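Long-range contact in lactaldehyde dehydrogenase (Escherichia coli, PDB 2IMP), which catalyses the irreversible NAD-dependent oxidation of L-lactaldehyde to L-lactate in L-fucose and L-rhamnose degradation, and also oxidises glycolaldehyde: residues A[84-96]-A[180-192]. Residues are numbered along the deposited sequence; the frame is centred on the assembly and turned at random.
Sequences SEISALIVEEGGK and FTPNNAIAFAKIV. With NAI (1,4-dihydronicotinamide adenine dinucleotide), chain D.
Glu93 OE2 takes two hydrogen bonds from Asn184: one from the backbone N at 2.8 Å, on the syn lone pair, the other from ND2 at 2.9 Å, which arrives from above the carboxylate plane. The second oxygen, OE1, accepts Asn183 N on its own syn lone pair at 2.9 Å. The carboxylate thus straddles two successive amides near the N-terminal end of helix 183-192, where N-H groups lack acceptors within the helix, and a negative charge on it would be favourable at that end of the helix dipole. Glu93 CG sits between its backbone N and carbonyl carbon (chi1 71°), and the extended chain beyond carries the acid across to Thr181 and Asn183. With an alanine here, both amides would probably lose their acceptor, and Asn184 ND2 would keep a weak bond to Thr181 O. A water joins Asn183 ND2 to Leu89 O and Glu92 OE1, while Asn183 OD1 is hydrogen-bonded to Ser36 OG. Farther along the nearly antiparallel helices (156°), Leu89 CD1 packs on the small Ala187 CB at 3.7 Å, and Ile86 and Ile191 meet tip to tip. Phe180 CE2 touches the NADH ribose; by holding the residues that directly follow, the buried acid is consistent with a tie between helix 84-94 and the cofactor pocket.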
loop_
_atom_site.group_PDB
_atom_site.type_symbol
_atom_site.label_atom_id
_atom_site.label_comp_id
_atom_site.label_asym_id
_atom_site.label_seq_id
_atom_site.Cartn_x
_atom_site.Cartn_y
_atom_site.Cartn_z
ATOM N N SER A 84 16.510 27.437 -22.385
ATOM C CA SER A 84 17.758 28.187 -22.481
ATOM C C SER A 84 17.695 29.552 -21.759
ATOM O O SER A 84 18.655 29.966 -21.106
ATOM C CB SER A 84 18.150 28.385 -23.951
ATOM O OG SER A 84 17.163 29.127 -24.646
ATOM N N GLU A 85 16.561 30.231 -21.881
ATOM C CA GLU A 85 16.384 31.512 -21.214
ATOM C C GLU A 85 16.492 31.384 -19.674
ATOM O O GLU A 85 17.175 32.172 -19.015
ATOM C CB GLU A 85 15.018 32.108 -21.570
ATOM C CG GLU A 85 14.780 33.508 -21.025
ATOM C CD GLU A 85 13.312 33.920 -21.070
ATOM O OE1 GLU A 85 12.636 33.659 -22.094
ATOM O OE2 GLU A 85 12.836 34.515 -20.078
ATOM N N ILE A 86 15.799 30.384 -19.130
ATOM C CA ILE A 86 15.813 30.124 -17.697
ATOM C C ILE A 86 17.194 29.625 -17.200
ATOM O O ILE A 86 17.660 30.010 -16.126
ATOM C CB ILE A 86 14.712 29.091 -17.328
ATOM C CG1 ILE A 86 13.343 29.631 -17.761
ATOM C CG2 ILE A 86 14.712 28.815 -15.828
ATOM C CD1 ILE A 86 12.211 28.646 -17.586
ATOM N N SER A 87 17.829 28.766 -17.997
ATOM C CA SER A 87 19.152 28.259 -17.658
ATOM C C SER A 87 20.160 29.408 -17.485
ATOM O O SER A 87 20.969 29.412 -16.552
ATOM C CB SER A 87 19.661 27.316 -18.753
ATOM O OG SER A 87 18.860 26.154 -18.847
ATOM N N ALA A 88 20.086 30.373 -18.404
ATOM C CA ALA A 88 20.956 31.537 -18.361
ATOM C C ALA A 88 20.714 32.370 -17.089
ATOM O O ALA A 88 21.656 32.887 -16.477
ATOM C CB ALA A 88 20.740 32.400 -19.613
ATOM N N LEU A 89 19.442 32.490 -16.707
ATOM C CA LEU A 89 19.096 33.215 -15.495
ATOM C C LEU A 89 19.740 32.559 -14.273
ATOM O O LEU A 89 20.303 33.236 -13.409
ATOM C CB LEU A 89 17.580 33.267 -15.308
ATOM C CG LEU A 89 16.793 34.088 -16.330
ATOM C CD1 LEU A 89 15.296 33.913 -16.091
ATOM C CD2 LEU A 89 17.199 35.558 -16.222
ATOM N N ILE A 90 19.664 31.231 -14.229
ATOM C CA ILE A 90 20.259 30.483 -13.131
ATOM C C ILE A 90 21.792 30.649 -13.107
ATOM O O ILE A 90 22.388 30.909 -12.058
ATOM C CB ILE A 90 19.894 28.982 -13.227
ATOM C CG1 ILE A 90 18.369 28.824 -13.167
ATOM C CG2 ILE A 90 20.562 28.203 -12.097
ATOM C CD1 ILE A 90 17.888 27.386 -13.287
ATOM N N VAL A 91 22.407 30.499 -14.278
ATOM C CA VAL A 91 23.848 30.684 -14.404
ATOM C C VAL A 91 24.277 32.066 -13.865
ATOM O O VAL A 91 25.159 32.187 -13.015
ATOM C CB VAL A 91 24.292 30.610 -15.887
ATOM C CG1 VAL A 91 25.767 30.961 -16.006
ATOM C CG2 VAL A 91 24.032 29.218 -16.449
ATOM N N GLU A 92 23.600 33.088 -14.377
ATOM C CA GLU A 92 23.840 34.477 -14.025
ATOM C C GLU A 92 23.710 34.839 -12.522
ATOM O O GLU A 92 24.586 35.501 -11.961
ATOM C CB GLU A 92 22.900 35.354 -14.851
ATOM C CG GLU A 92 22.961 36.828 -14.527
ATOM C CD GLU A 92 22.101 37.644 -15.464
ATOM O OE1 GLU A 92 20.906 37.302 -15.613
ATOM O OE2 GLU A 92 22.616 38.624 -16.048
ATOM N N GLU A 93 22.626 34.410 -11.882
ATOM C CA GLU A 93 22.429 34.730 -10.472
ATOM C C GLU A 93 22.934 33.663 -9.471
ATOM O O GLU A 93 23.327 33.996 -8.351
ATOM C CB GLU A 93 20.947 35.032 -10.204
ATOM C CG GLU A 93 20.022 33.825 -10.273
ATOM C CD GLU A 93 18.544 34.203 -10.210
ATOM O OE1 GLU A 93 18.195 35.218 -9.561
ATOM O OE2 GLU A 93 17.728 33.470 -10.805
ATOM N N GLY A 94 22.928 32.400 -9.892
ATOM C CA GLY A 94 23.365 31.324 -9.019
ATOM C C GLY A 94 24.833 30.954 -9.145
ATOM O O GLY A 94 25.389 30.283 -8.270
ATOM N N GLY A 95 25.462 31.371 -10.237
ATOM C CA GLY A 95 26.866 31.070 -10.425
ATOM C C GLY A 95 27.198 29.633 -10.785
ATOM O O GLY A 95 28.363 29.234 -10.726
ATOM N N LYS A 96 26.200 28.836 -11.142
ATOM C CA LYS A 96 26.499 27.465 -11.521
ATOM C C LYS A 96 26.855 27.329 -13.018
ATOM O O LYS A 96 26.405 28.124 -13.845
ATOM C CB LYS A 96 25.337 26.527 -11.173
ATOM C CG LYS A 96 24.051 26.780 -11.924
ATOM C CD LYS A 96 23.191 25.515 -11.944
ATOM C CE LYS A 96 22.862 25.013 -10.541
ATOM N NZ LYS A 96 22.253 23.650 -10.568
ATOM N N PHE A 180 18.754 36.072 -3.102
ATOM C CA PHE A 180 19.939 35.983 -3.946
ATOM C C PHE A 180 19.668 35.386 -5.337
ATOM O O PHE A 180 20.413 35.640 -6.284
ATOM C CB PHE A 180 21.013 35.133 -3.266
ATOM C CG PHE A 180 21.447 35.660 -1.942
ATOM C CD1 PHE A 180 22.069 36.900 -1.845
ATOM C CD2 PHE A 180 21.215 34.932 -0.781
ATOM C CE1 PHE A 180 22.450 37.413 -0.611
ATOM C CE2 PHE A 180 21.590 35.437 0.456
ATOM C CZ PHE A 180 22.210 36.678 0.539
ATOM N N THR A 181 18.604 34.595 -5.442
ATOM C CA THR A 181 18.254 33.950 -6.705
ATOM C C THR A 181 16.737 33.997 -7.048
ATOM O O THR A 181 16.097 32.961 -7.233
ATOM C CB THR A 181 18.718 32.466 -6.701
ATOM O OG1 THR A 181 18.086 31.765 -5.620
ATOM C CG2 THR A 181 20.229 32.374 -6.521
ATOM N N PRO A 182 16.168 35.205 -7.152
ATOM C CA PRO A 182 14.747 35.361 -7.461
ATOM C C PRO A 182 14.381 35.386 -8.963
ATOM O O PRO A 182 13.235 35.116 -9.331
ATOM C CB PRO A 182 14.412 36.682 -6.793
ATOM C CG PRO A 182 15.650 37.486 -7.100
ATOM C CD PRO A 182 16.772 36.504 -6.800
ATOM N N ASN A 183 15.350 35.716 -9.809
ATOM C CA ASN A 183 15.096 35.820 -11.241
ATOM C C ASN A 183 14.474 34.592 -11.905
ATOM O O ASN A 183 13.505 34.719 -12.658
ATOM C CB ASN A 183 16.371 36.232 -11.966
ATOM C CG ASN A 183 16.863 37.582 -11.510
ATOM O OD1 ASN A 183 16.069 38.408 -11.064
ATOM N ND2 ASN A 183 18.164 37.819 -11.619
ATOM N N ASN A 184 15.036 33.422 -11.625
ATOM C CA ASN A 184 14.495 32.194 -12.173
ATOM C C ASN A 184 13.037 31.988 -11.713
ATOM O O ASN A 184 12.215 31.438 -12.444
ATOM C CB ASN A 184 15.351 31.004 -11.734
ATOM C CG ASN A 184 15.322 30.789 -10.238
ATOM O OD1 ASN A 184 14.383 30.169 -9.710
ATOM N ND2 ASN A 184 16.316 31.293 -9.540
ATOM N N ALA A 185 12.741 32.458 -10.502
ATOM C CA ALA A 185 11.398 32.350 -9.947
ATOM C C ALA A 185 10.399 33.292 -10.647
ATOM O O ALA A 185 9.222 32.964 -10.804
ATOM C CB ALA A 185 11.424 32.636 -8.460
ATOM N N ILE A 186 10.881 34.470 -11.039
ATOM C CA ILE A 186 10.040 35.403 -11.769
ATOM C C ILE A 186 9.671 34.795 -13.129
ATOM O O ILE A 186 8.541 34.900 -13.586
ATOM C CB ILE A 186 10.760 36.765 -12.000
ATOM C CG1 ILE A 186 10.755 37.582 -10.707
ATOM C CG2 ILE A 186 10.068 37.551 -13.127
ATOM C CD1 ILE A 186 9.372 37.993 -10.253
ATOM N N ALA A 187 10.653 34.154 -13.756
ATOM C CA ALA A 187 10.412 33.499 -15.027
ATOM C C ALA A 187 9.371 32.363 -14.855
ATOM O O ALA A 187 8.529 32.132 -15.723
ATOM C CB ALA A 187 11.718 32.949 -15.587
ATOM N N PHE A 188 9.438 31.675 -13.719
ATOM C CA PHE A 188 8.467 30.623 -13.442
ATOM C C PHE A 188 7.055 31.219 -13.328
ATOM O O PHE A 188 6.092 30.665 -13.858
ATOM C CB PHE A 188 8.825 29.881 -12.143
ATOM C CG PHE A 188 7.974 28.659 -11.888
ATOM C CD1 PHE A 188 6.653 28.783 -11.463
ATOM C CD2 PHE A 188 8.497 27.384 -12.077
ATOM C CE1 PHE A 188 5.864 27.651 -11.236
ATOM C CE2 PHE A 188 7.716 26.248 -11.853
ATOM C CZ PHE A 188 6.400 26.383 -11.429
ATOM N N ALA A 189 6.955 32.355 -12.640
ATOM C CA ALA A 189 5.674 33.036 -12.482
ATOM C C ALA A 189 5.081 33.517 -13.831
ATOM O O ALA A 189 3.868 33.453 -14.047
ATOM C CB ALA A 189 5.822 34.220 -11.523
ATOM N N LYS A 190 5.948 34.002 -14.719
ATOM C CA LYS A 190 5.493 34.447 -16.029
ATOM C C LYS A 190 4.834 33.302 -16.815
ATOM O O LYS A 190 3.838 33.503 -17.512
ATOM C CB LYS A 190 6.662 35.016 -16.839
ATOM C CG LYS A 190 7.216 36.328 -16.310
ATOM C CD LYS A 190 8.393 36.801 -17.166
ATOM C CE LYS A 190 8.942 38.147 -16.692
ATOM N NZ LYS A 190 10.050 38.627 -17.575
ATOM N N ILE A 191 5.408 32.107 -16.692
ATOM C CA ILE A 191 4.847 30.934 -17.352
ATOM C C ILE A 191 3.457 30.600 -16.772
ATOM O O ILE A 191 2.509 30.324 -17.507
ATOM C CB ILE A 191 5.795 29.722 -17.214
ATOM C CG1 ILE A 191 7.040 29.959 -18.080
ATOM C CG2 ILE A 191 5.074 28.429 -17.623
ATOM C CD1 ILE A 191 8.172 28.992 -17.827
ATOM N N VAL A 192 3.362 30.651 -15.447
ATOM C CA VAL A 192 2.101 30.416 -14.765
ATOM C C VAL A 192 1.031 31.423 -15.226
ATOM O O VAL A 192 -0.125 31.072 -15.477
ATOM C CB VAL A 192 2.277 30.543 -13.236
ATOM C CG1 VAL A 192 0.916 30.587 -12.548
ATOM C CG2 VAL A 192 3.109 29.367 -12.713
HETATM P PA NAI D . 18.991 30.133 4.184
HETATM O O1A NAI D . 18.262 29.452 5.265
HETATM O O2A NAI D . 19.896 31.262 4.691
HETATM O O5B NAI D . 17.941 30.703 3.125
HETATM C C5B NAI D . 16.957 29.907 2.482
HETATM C C4B NAI D . 15.579 30.587 2.483
HETATM O O4B NAI D . 15.096 30.787 3.813
HETATM C C3B NAI D . 15.558 31.978 1.830
HETATM O O3B NAI D . 14.405 32.113 1.004
HETATM C C2B NAI D . 15.588 32.913 3.023
HETATM O O2B NAI D . 15.123 34.216 2.790
HETATM C C1B NAI D . 14.772 32.156 4.039
HETATM N N9A NAI D . 15.062 32.538 5.453
HETATM C C8A NAI D . 16.266 32.850 6.082
HETATM N N7A NAI D . 16.011 33.142 7.394
HETATM C C5A NAI D . 14.683 33.026 7.612
HETATM C C6A NAI D . 13.876 33.203 8.755
HETATM N N6A NAI D . 14.411 33.568 9.919
HETATM N N1A NAI D . 12.492 32.999 8.657
HETATM C C2A NAI D . 11.914 32.617 7.439
HETATM N N3A NAI D . 12.724 32.441 6.305
HETATM C C4A NAI D . 14.081 32.639 6.397
HETATM O O3 NAI D . 19.829 28.979 3.448
HETATM P PN NAI D . 20.634 29.085 2.054
HETATM O O1N NAI D . 19.782 29.647 0.992
HETATM O O2N NAI D . 21.241 27.733 1.805
HETATM O O5D NAI D . 21.825 30.097 2.480
HETATM C C5D NAI D . 21.909 31.455 2.128
HETATM C C4D NAI D . 23.150 32.007 2.790
HETATM O O4D NAI D . 23.141 33.427 2.684
HETATM C C3D NAI D . 23.553 31.746 4.260
HETATM O O3D NAI D . 24.632 30.833 4.315
HETATM C C2D NAI D . 23.906 33.093 4.836
HETATM O O2D NAI D . 25.041 33.055 5.670
HETATM C C1D NAI D . 24.079 33.945 3.603
HETATM N N1N NAI D . 23.868 35.394 3.920
HETATM C C2N NAI D . 22.555 35.877 3.888
HETATM C C3N NAI D . 22.304 37.245 4.177
HETATM C C7N NAI D . 20.893 37.790 4.144
HETATM O O7N NAI D . 20.688 39.133 4.429
HETATM N N7N NAI D . 19.825 37.044 3.854
HETATM C C4N NAI D . 23.413 38.098 4.494
HETATM C C5N NAI D . 24.743 37.586 4.523
HETATM C C6N NAI D . 24.954 36.220 4.228
HETATM O O HOH W 1 19.418 36.134 -13.514
#